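Putative oxidoreductase YfjR (Streptomyces aurantiacus, PDB 4OQZ) is an imine reductase of the HIBADH-related family that probably uses NADPH, bound by a Rossmann-type domain, to reduce imines to amines. Local coordinates at residues Ile67-Met72 and Gly111-Gly116; Val89-Asp94 and Thr132-Pro137; Gly116-Pro121 and Glu149-Lys154. All blocks are in the same frame, centred on the assembly; numbering follows the deposited sequence.

All three contacts sit on strand 112-119 or its neighbours in the sheet of the dinucleotide-binding domain. Contact 1 brings helix 69-75 to this strand, contact 2 spans it from strand 87-90 to strand 131-135, and contact 3 packs its far end on the close of helix 138-151. The centres of contacts 1 and 2 are about 7 Å apart, those of 2 and 3 about 10 Å, and those of 1 and 3 about 16 Å, though these last two share Gly116. A hydrogen bond of 2.7 Å between Thr132 OG1 and Thr152 OG1 ties contact 2 to contact 3. The side chain of Leu91 in contact 2 lies near, without touching, the glycine-rich turn that probably binds NADPH.

Contact 1: Ile67-Met72 and Gly111-Gly116; sequences IDYDAM and GTHLTG
Tyr69 meets His113 and Thr115 through its ring and hydroxyl; the backbones stay apart, the nearest CA atoms, those of Tyr69 and Thr115, being 10.6 Å from each other. Its CB points at the strand, and with CG anti to the carbonyl carbon (chi1 -66°) the ring is carried toward strand 112-119. Along one side of the ring, Tyr69 CE1 comes 4.1 Å from His113 CE1. That histidine carbon presents the edge of the imidazole, near its plane, whereas the tyrosine ring is met obliquely, so the two rings are not stacked. At the tip, Tyr69 OH lies 3.3 Å from the methyl carbon CG2 of Thr115, the two side chains running roughly at right angles. No hydrogen bond joins the segments.

The arrangement belongs to the beta-alpha-beta architecture of a Rossmann-type domain: helix 69-75 follows strand 61-64, and Tyr69 passes over Asn90 of the intervening strand 87-90 to touch strand 112-119. Ala99 and Ala102 of helix 96-108 also pack on Tyr69.

The two strand residues that meet Tyr69 are bonded to each other. His113 NE2 donates to Thr115 OG1 at 2.9 Å, with the oxygen only 14° out of the imidazole plane, which sets the rotation of the imidazole and directs its CE1 toward the tyrosine. Thr115 OG1 is also hydrogen-bonded to Pro162 O, so this buried hydroxyl has two polar partners while its CG2 is left to meet Tyr69. On the helix side, Asp68 occupies the N-cap position: its OD2 accepts from Ala71 N at 2.8 Å, with a bent N-H...O angle of 137°, and Tyr69 N makes a weak bond to Asp94 OD2.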
loop_
_atom_site.group_PDB
_atom_site.type_symbol
_atom_site.label_atom_id
_atom_site.label_comp_id
_atom_site.label_asym_id
_atom_site.label_seq_id
_atom_site.Cartn_x
_atom_site.Cartn_y
_atom_site.Cartn_z
ATOM N N ILE A 67 -0.109 -9.958 -25.626
ATOM C CA ILE A 67 0.969 -9.588 -24.695
ATOM C C ILE A 67 0.980 -8.077 -24.419
ATOM O O ILE A 67 0.956 -7.652 -23.259
ATOM C CB ILE A 67 2.359 -10.108 -25.191
ATOM C CG1 ILE A 67 2.279 -11.575 -25.692
ATOM C CG2 ILE A 67 3.434 -9.955 -24.101
ATOM C CD1 ILE A 67 2.977 -11.847 -27.113
ATOM N N ASP A 68 0.971 -7.283 -25.495
ATOM C CA ASP A 68 1.044 -5.824 -25.478
ATOM C C ASP A 68 0.512 -5.269 -26.826
ATOM O O ASP A 68 0.018 -6.051 -27.647
ATOM C CB ASP A 68 2.528 -5.427 -25.287
ATOM C CG ASP A 68 3.501 -6.247 -26.133
ATOM O OD1 ASP A 68 4.318 -6.984 -25.548
ATOM O OD2 ASP A 68 3.387 -6.213 -27.370
ATOM N N TYR A 69 0.627 -3.929 -27.059
ATOM C CA TYR A 69 0.202 -3.318 -28.322
ATOM C C TYR A 69 1.158 -3.653 -29.448
ATOM O O TYR A 69 0.708 -3.802 -30.577
ATOM C CB TYR A 69 -0.063 -1.800 -28.202
ATOM C CG TYR A 69 -1.239 -1.477 -27.303
ATOM C CD1 TYR A 69 -2.537 -1.828 -27.662
ATOM C CD2 TYR A 69 -1.052 -0.837 -26.084
ATOM C CE1 TYR A 69 -3.618 -1.551 -26.829
ATOM C CE2 TYR A 69 -2.123 -0.582 -25.228
ATOM C CZ TYR A 69 -3.406 -0.936 -25.608
ATOM O OH TYR A 69 -4.468 -0.700 -24.771
ATOM N N ASP A 70 2.457 -3.843 -29.142
ATOM C CA ASP A 70 3.486 -4.214 -30.129
ATOM C C ASP A 70 3.167 -5.558 -30.809
ATOM O O ASP A 70 3.472 -5.730 -31.986
ATOM C CB ASP A 70 4.871 -4.280 -29.466
ATOM C CG ASP A 70 5.912 -3.393 -30.104
ATOM O OD1 ASP A 70 5.938 -2.185 -29.780
ATOM O OD2 ASP A 70 6.724 -3.911 -30.902
ATOM N N ALA A 71 2.554 -6.503 -30.060
ATOM C CA ALA A 71 2.160 -7.824 -30.550
ATOM C C ALA A 71 0.899 -7.750 -31.413
ATOM O O ALA A 71 0.699 -8.618 -32.263
ATOM C CB ALA A 71 1.947 -8.775 -29.383
ATOM N N MET A 72 0.061 -6.713 -31.204
ATOM C CA MET A 72 -1.198 -6.465 -31.924
ATOM C C MET A 72 -0.990 -6.191 -33.418
ATOM O O MET A 72 -1.786 -6.661 -34.232
ATOM C CB MET A 72 -1.978 -5.312 -31.258
ATOM C CG MET A 72 -3.421 -5.186 -31.707
ATOM S SD MET A 72 -3.665 -3.861 -32.903
ATOM C CE MET A 72 -5.413 -3.650 -32.775
ATOM N N GLY A 111 -12.130 0.911 -38.531
ATOM C CA GLY A 111 -12.688 0.199 -37.388
ATOM C C GLY A 111 -12.639 1.060 -36.146
ATOM O O GLY A 111 -12.048 2.137 -36.177
ATOM N N THR A 112 -13.248 0.598 -35.027
ATOM C CA THR A 112 -13.181 1.393 -33.793
ATOM C C THR A 112 -12.428 0.653 -32.694
ATOM O O THR A 112 -12.631 -0.549 -32.502
ATOM C CB THR A 112 -14.526 2.034 -33.347
ATOM O OG1 THR A 112 -15.283 1.117 -32.559
ATOM C CG2 THR A 112 -15.355 2.590 -34.493
ATOM N N HIS A 113 -11.550 1.384 -31.986
ATOM C CA HIS A 113 -10.719 0.868 -30.903
ATOM C C HIS A 113 -11.223 1.309 -29.526
ATOM O O HIS A 113 -11.352 2.508 -29.249
ATOM C CB HIS A 113 -9.251 1.287 -31.118
ATOM C CG HIS A 113 -8.312 0.930 -30.000
ATOM N ND1 HIS A 113 -7.467 -0.156 -30.090
ATOM C CD2 HIS A 113 -8.065 1.574 -28.839
ATOM C CE1 HIS A 113 -6.766 -0.160 -28.969
ATOM N NE2 HIS A 113 -7.090 0.864 -28.189
ATOM N N LEU A 114 -11.481 0.321 -28.662
ATOM C CA LEU A 114 -11.865 0.550 -27.279
ATOM C C LEU A 114 -10.680 0.057 -26.462
ATOM O O LEU A 114 -10.213 -1.061 -26.681
ATOM C CB LEU A 114 -13.140 -0.244 -26.886
ATOM C CG LEU A 114 -14.502 0.325 -27.327
ATOM C CD1 LEU A 114 -15.632 -0.572 -26.863
ATOM C CD2 LEU A 114 -14.736 1.737 -26.797
ATOM N N THR A 115 -10.124 0.918 -25.609
ATOM C CA THR A 115 -9.007 0.514 -24.744
ATOM C C THR A 115 -9.612 -0.010 -23.466
ATOM O O THR A 115 -10.525 0.614 -22.925
ATOM C CB THR A 115 -8.052 1.693 -24.470
ATOM O OG1 THR A 115 -7.615 2.244 -25.712
ATOM C CG2 THR A 115 -6.845 1.282 -23.624
ATOM N N GLY A 116 -9.094 -1.137 -22.991
ATOM C CA GLY A 116 -9.542 -1.745 -21.745
ATOM C C GLY A 116 -8.431 -1.989 -20.743
ATOM O O GLY A 116 -7.324 -2.391 -21.125
#

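Contact 2: Val89-Asp94 and Thr132-Pro137; sequences VNLSSD and TFYSGP
Val89, in strand 87-90, and Leu91, just past its end, close on Tyr134 of strand 131-135; strand 112-119 runs between these two strands. The tight part is at Val89, where CG1 stands 3.6 Å from Tyr134 CE1, at the edge of the ring and near its plane. Leu91 CD2 approaches the same ring obliquely, 4.0 Å from Tyr134 CE1 and 3.9 Å from Tyr134 OH. Leu91 CG is anti to the carbonyl carbon (chi1 -56°), and with chi2 at 171° Leu91 CD2 lies 3.8 Å from Gly116 CA of the middle strand. A residue without a side chain at that point is consistent with so direct a meeting above the strand. Leu148 and Ile151 of helix 138-151 add to the same apolar layer.

Packing is looser at Thr132, whose CG2 is 4.3 Å from Leu91 CD2, and its OG1 turns to Thr152 instead. Beyond the strand end, residues 92-94 leave the other segment altogether, and the partly exposed Ser93 borders Tyr169. An Asx turn shapes this exit: Asn90 OD1 accepts from Ser92 N at 3.2 Å, in the carbonyl plane, and from Ser92 OG. Phe133, on the other face of strand 131-135, meets the ring of Tyr203 of the second subunit.

No hydrogen bond crosses between the two segments, and the polar bonds described run within one segment or to other parts of the fold. The join therefore rests on apolar contact, mainly methyl groups against the Tyr134 ring, with one looser methyl pair at Thr132.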
loop_
_atom_site.group_PDB
_atom_site.type_symbol
_atom_site.label_atom_id
_atom_site.label_comp_id
_atom_site.label_asym_id
_atom_site.label_seq_id
_atom_site.Cartn_x
_atom_site.Cartn_y
_atom_site.Cartn_z
ATOM N N VAL A 89 -11.704 -4.369 -29.146
ATOM C CA VAL A 89 -11.537 -4.104 -27.719
ATOM C C VAL A 89 -10.176 -4.638 -27.329
ATOM O O VAL A 89 -9.976 -5.864 -27.274
ATOM C CB VAL A 89 -12.678 -4.708 -26.859
ATOM C CG1 VAL A 89 -12.597 -4.183 -25.426
ATOM C CG2 VAL A 89 -14.047 -4.385 -27.461
ATOM N N ASN A 90 -9.220 -3.716 -27.125
ATOM C CA ASN A 90 -7.860 -4.121 -26.795
ATOM C C ASN A 90 -7.625 -4.142 -25.299
ATOM O O ASN A 90 -7.531 -3.096 -24.659
ATOM C CB ASN A 90 -6.807 -3.317 -27.563
ATOM C CG ASN A 90 -5.500 -4.048 -27.710
ATOM O OD1 ASN A 90 -4.921 -4.553 -26.748
ATOM N ND2 ASN A 90 -4.966 -4.050 -28.909
ATOM N N LEU A 91 -7.552 -5.350 -24.747
ATOM C CA LEU A 91 -7.389 -5.573 -23.316
ATOM C C LEU A 91 -5.942 -5.793 -22.871
ATOM O O LEU A 91 -5.702 -5.988 -21.683
ATOM C CB LEU A 91 -8.315 -6.701 -22.847
ATOM C CG LEU A 91 -9.812 -6.524 -23.138
ATOM C CD1 LEU A 91 -10.558 -7.790 -22.832
ATOM C CD2 LEU A 91 -10.428 -5.377 -22.323
ATOM N N SER A 92 -4.977 -5.707 -23.806
ATOM C CA SER A 92 -3.540 -5.858 -23.533
ATOM C C SER A 92 -3.016 -4.633 -22.763
ATOM O O SER A 92 -2.952 -3.524 -23.310
ATOM C CB SER A 92 -2.755 -6.037 -24.832
ATOM O OG SER A 92 -3.471 -6.815 -25.776
ATOM N N SER A 93 -2.659 -4.850 -21.484
ATOM C CA SER A 93 -2.157 -3.832 -20.563
ATOM C C SER A 93 -0.774 -3.270 -20.962
ATOM O O SER A 93 0.258 -3.911 -20.753
ATOM C CB SER A 93 -2.128 -4.373 -19.141
ATOM O OG SER A 93 -1.021 -5.231 -18.915
ATOM N N ASP A 94 -0.770 -2.084 -21.551
ATOM C CA ASP A 94 0.452 -1.396 -21.956
ATOM C C ASP A 94 0.270 0.106 -21.643
ATOM O O ASP A 94 -0.719 0.471 -21.011
ATOM C CB ASP A 94 0.760 -1.695 -23.435
ATOM C CG ASP A 94 2.201 -1.542 -23.895
ATOM O OD1 ASP A 94 2.966 -0.813 -23.228
ATOM O OD2 ASP A 94 2.543 -2.090 -24.967
ATOM N N THR A 132 -13.462 -3.217 -15.128
ATOM C CA THR A 132 -12.582 -2.930 -16.264
ATOM C C THR A 132 -12.809 -1.484 -16.659
ATOM O O THR A 132 -13.959 -1.041 -16.815
ATOM C CB THR A 132 -12.842 -3.850 -17.451
ATOM O OG1 THR A 132 -12.753 -5.209 -17.043
ATOM C CG2 THR A 132 -11.837 -3.611 -18.632
ATOM N N PHE A 133 -11.706 -0.759 -16.854
ATOM C CA PHE A 133 -11.743 0.629 -17.300
ATOM C C PHE A 133 -11.791 0.585 -18.828
ATOM O O PHE A 133 -11.054 -0.181 -19.426
ATOM C CB PHE A 133 -10.453 1.375 -16.881
ATOM C CG PHE A 133 -10.262 1.617 -15.405
ATOM C CD1 PHE A 133 -11.037 2.557 -14.730
ATOM C CD2 PHE A 133 -9.273 0.946 -14.699
ATOM C CE1 PHE A 133 -10.862 2.772 -13.364
ATOM C CE2 PHE A 133 -9.094 1.175 -13.325
ATOM C CZ PHE A 133 -9.904 2.060 -12.668
ATOM N N TYR A 134 -12.637 1.397 -19.435
ATOM C CA TYR A 134 -12.757 1.537 -20.881
ATOM C C TYR A 134 -12.619 2.988 -21.327
ATOM O O TYR A 134 -13.159 3.901 -20.691
ATOM C CB TYR A 134 -14.072 0.958 -21.408
ATOM C CG TYR A 134 -14.099 -0.559 -21.386
ATOM C CD1 TYR A 134 -13.412 -1.302 -22.339
ATOM C CD2 TYR A 134 -14.790 -1.248 -20.393
ATOM C CE1 TYR A 134 -13.406 -2.692 -22.302
ATOM C CE2 TYR A 134 -14.810 -2.639 -20.359
ATOM C CZ TYR A 134 -14.116 -3.359 -21.318
ATOM O OH TYR A 134 -14.097 -4.740 -21.289
ATOM N N SER A 135 -11.869 3.197 -22.412
ATOM C CA SER A 135 -11.708 4.500 -23.013
ATOM C C SER A 135 -11.706 4.397 -24.552
ATOM O O SER A 135 -11.410 3.338 -25.106
ATOM C CB SER A 135 -10.512 5.251 -22.432
ATOM O OG SER A 135 -9.249 4.770 -22.860
ATOM N N GLY A 136 -12.149 5.461 -25.209
ATOM C CA GLY A 136 -12.281 5.506 -26.659
ATOM C C GLY A 136 -13.649 6.005 -27.071
ATOM O O GLY A 136 -14.322 6.640 -26.256
ATOM N N PRO A 137 -14.105 5.721 -28.318
ATOM C CA PRO A 137 -15.403 6.255 -28.773
ATOM C C PRO A 137 -16.630 5.751 -28.010
ATOM O O PRO A 137 -16.931 4.552 -28.015
ATOM C CB PRO A 137 -15.416 5.939 -30.276
ATOM C CG PRO A 137 -13.969 5.700 -30.638
ATOM C CD PRO A 137 -13.430 5.001 -29.413
#

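Contact 3: Gly116-Pro121 and Glu149-Lys154; sequences GGVLSP and EVITGK
Val118 meets Thr152 methyl to methyl, CG1 to CG2 at 3.8 Å, where the end of strand 112-119 faces the close of helix 138-151. In the Rossmann-type domain, strand 112-119 is followed by the antiparallel strand 131-135 beside it, and helix 138-151 comes next. Two further touches widen the patch: Val118 CG1 lies 4.3 Å from Ile151 CG2, and Ser120 CB lies 4.2 Å from Thr152 CG2. The threonine methyl is thus shared by Val118 and Ser120, and no hydrogen bond crosses between the segments.

What orients that methyl is the hydroxyl on the same carbon. Thr152 OG1 sits between the backbone N and the carbonyl carbon (chi1 58°), which leaves CG2 directed at the strand. The hydroxyl donates to Lys154 O at 2.8 Å, with a C=O...O angle of 156° and a tilt of 22° from the carbonyl plane; it is also hydrogen-bonded to Thr132 OG1. Replacing Thr152 by an alanine would probably leave Val118 CG1 facing a gap, and the Thr132 hydroxyl and Lys154 O each without this partner.

One shell further out, Met13 of helix 12-23 packs on Val118, and Tyr21 of the same helix on Ile151. This helix carries the last glycine of a Rossmann-type glycine motif that probably binds the cofactor. Thr132 touches Val118 from the neighbouring strand. Past Val118 the chain bends in an inverse gamma turn centred on Leu119, closed by a weak bond from Ser120 N to Val118 O. There Ser120 OG donates to Pro121 O at 2.9 Å, in the carbonyl plane and on a lone pair of that oxygen.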
loop_
_atom_site.group_PDB
_atom_site.type_symbol
_atom_site.label_atom_id
_atom_site.label_comp_id
_atom_site.label_asym_id
_atom_site.label_seq_id
_atom_site.Cartn_x
_atom_site.Cartn_y
_atom_site.Cartn_z
ATOM N N GLY A 116 -9.094 -1.137 -22.991
ATOM C CA GLY A 116 -9.542 -1.745 -21.745
ATOM C C GLY A 116 -8.431 -1.989 -20.743
ATOM O O GLY A 116 -7.324 -2.391 -21.125
ATOM N N GLY A 117 -8.737 -1.748 -19.464
ATOM C CA GLY A 117 -7.855 -2.054 -18.339
ATOM C C GLY A 117 -8.554 -2.968 -17.343
ATOM O O GLY A 117 -9.253 -2.460 -16.459
ATOM N N VAL A 118 -8.389 -4.323 -17.493
ATOM C CA VAL A 118 -9.046 -5.368 -16.666
ATOM C C VAL A 118 -8.432 -5.478 -15.265
ATOM O O VAL A 118 -7.305 -5.952 -15.121
ATOM C CB VAL A 118 -9.131 -6.783 -17.363
ATOM C CG1 VAL A 118 -10.104 -7.707 -16.634
ATOM C CG2 VAL A 118 -9.506 -6.682 -18.842
ATOM N N LEU A 119 -9.197 -5.107 -14.227
ATOM C CA LEU A 119 -8.733 -5.218 -12.836
ATOM C C LEU A 119 -9.199 -6.574 -12.292
ATOM O O LEU A 119 -10.063 -6.651 -11.410
ATOM C CB LEU A 119 -9.260 -4.067 -11.964
ATOM C CG LEU A 119 -8.910 -2.646 -12.374
ATOM C CD1 LEU A 119 -9.421 -1.679 -11.327
ATOM C CD2 LEU A 119 -7.394 -2.482 -12.621
ATOM N N SER A 120 -8.664 -7.637 -12.889
ATOM C CA SER A 120 -9.012 -9.001 -12.554
ATOM C C SER A 120 -7.974 -10.002 -12.943
ATOM O O SER A 120 -7.521 -10.005 -14.086
ATOM C CB SER A 120 -10.337 -9.416 -13.200
ATOM O OG SER A 120 -10.787 -10.653 -12.663
ATOM N N PRO A 121 -7.692 -10.961 -12.035
ATOM C CA PRO A 121 -6.887 -12.131 -12.435
ATOM C C PRO A 121 -7.789 -13.037 -13.312
ATOM O O PRO A 121 -9.011 -12.824 -13.288
ATOM C CB PRO A 121 -6.572 -12.812 -11.090
ATOM C CG PRO A 121 -7.722 -12.464 -10.222
ATOM C CD PRO A 121 -8.207 -11.103 -10.644
ATOM N N GLU A 149 -19.636 -6.668 -20.209
ATOM C CA GLU A 149 -20.046 -7.069 -18.856
ATOM C C GLU A 149 -19.832 -8.589 -18.635
ATOM O O GLU A 149 -19.865 -9.063 -17.485
ATOM C CB GLU A 149 -21.502 -6.685 -18.563
ATOM C CG GLU A 149 -21.680 -5.194 -18.324
ATOM C CD GLU A 149 -23.109 -4.749 -18.092
ATOM O OE1 GLU A 149 -24.053 -5.515 -18.393
ATOM O OE2 GLU A 149 -23.284 -3.615 -17.600
ATOM N N VAL A 150 -19.593 -9.328 -19.736
ATOM C CA VAL A 150 -19.321 -10.762 -19.680
ATOM C C VAL A 150 -17.901 -10.923 -19.136
ATOM O O VAL A 150 -17.698 -11.795 -18.285
ATOM C CB VAL A 150 -19.572 -11.492 -21.021
ATOM C CG1 VAL A 150 -19.166 -12.967 -20.951
ATOM C CG2 VAL A 150 -21.028 -11.364 -21.443
ATOM N N ILE A 151 -16.951 -10.050 -19.570
ATOM C CA ILE A 151 -15.551 -10.027 -19.105
ATOM C C ILE A 151 -15.506 -9.732 -17.589
ATOM O O ILE A 151 -14.962 -10.544 -16.842
ATOM C CB ILE A 151 -14.657 -9.066 -19.943
ATOM C CG1 ILE A 151 -14.474 -9.618 -21.383
ATOM C CG2 ILE A 151 -13.288 -8.833 -19.275
ATOM C CD1 ILE A 151 -14.249 -8.456 -22.466
ATOM N N THR A 152 -16.069 -8.591 -17.149
ATOM C CA THR A 152 -16.192 -8.207 -15.732
ATOM C C THR A 152 -17.562 -7.551 -15.533
ATOM O O THR A 152 -17.956 -6.731 -16.356
ATOM C CB THR A 152 -15.068 -7.252 -15.296
ATOM O OG1 THR A 152 -15.085 -6.091 -16.116
ATOM C CG2 THR A 152 -13.692 -7.890 -15.297
ATOM N N GLY A 153 -18.266 -7.902 -14.452
ATOM C CA GLY A 153 -19.610 -7.396 -14.150
ATOM C C GLY A 153 -19.738 -5.877 -14.175
ATOM O O GLY A 153 -20.759 -5.344 -14.621
ATOM N N LYS A 154 -18.663 -5.176 -13.741
ATOM C CA LYS A 154 -18.584 -3.724 -13.748
ATOM C C LYS A 154 -17.639 -3.263 -14.861
ATOM O O LYS A 154 -16.605 -3.906 -15.131
ATOM C CB LYS A 154 -18.128 -3.176 -12.385
ATOM C CG LYS A 154 -18.975 -3.602 -11.187
ATOM C CD LYS A 154 -18.180 -3.382 -9.883
ATOM C CE LYS A 154 -18.932 -3.778 -8.633
ATOM N NZ LYS A 154 -18.044 -3.784 -7.438
#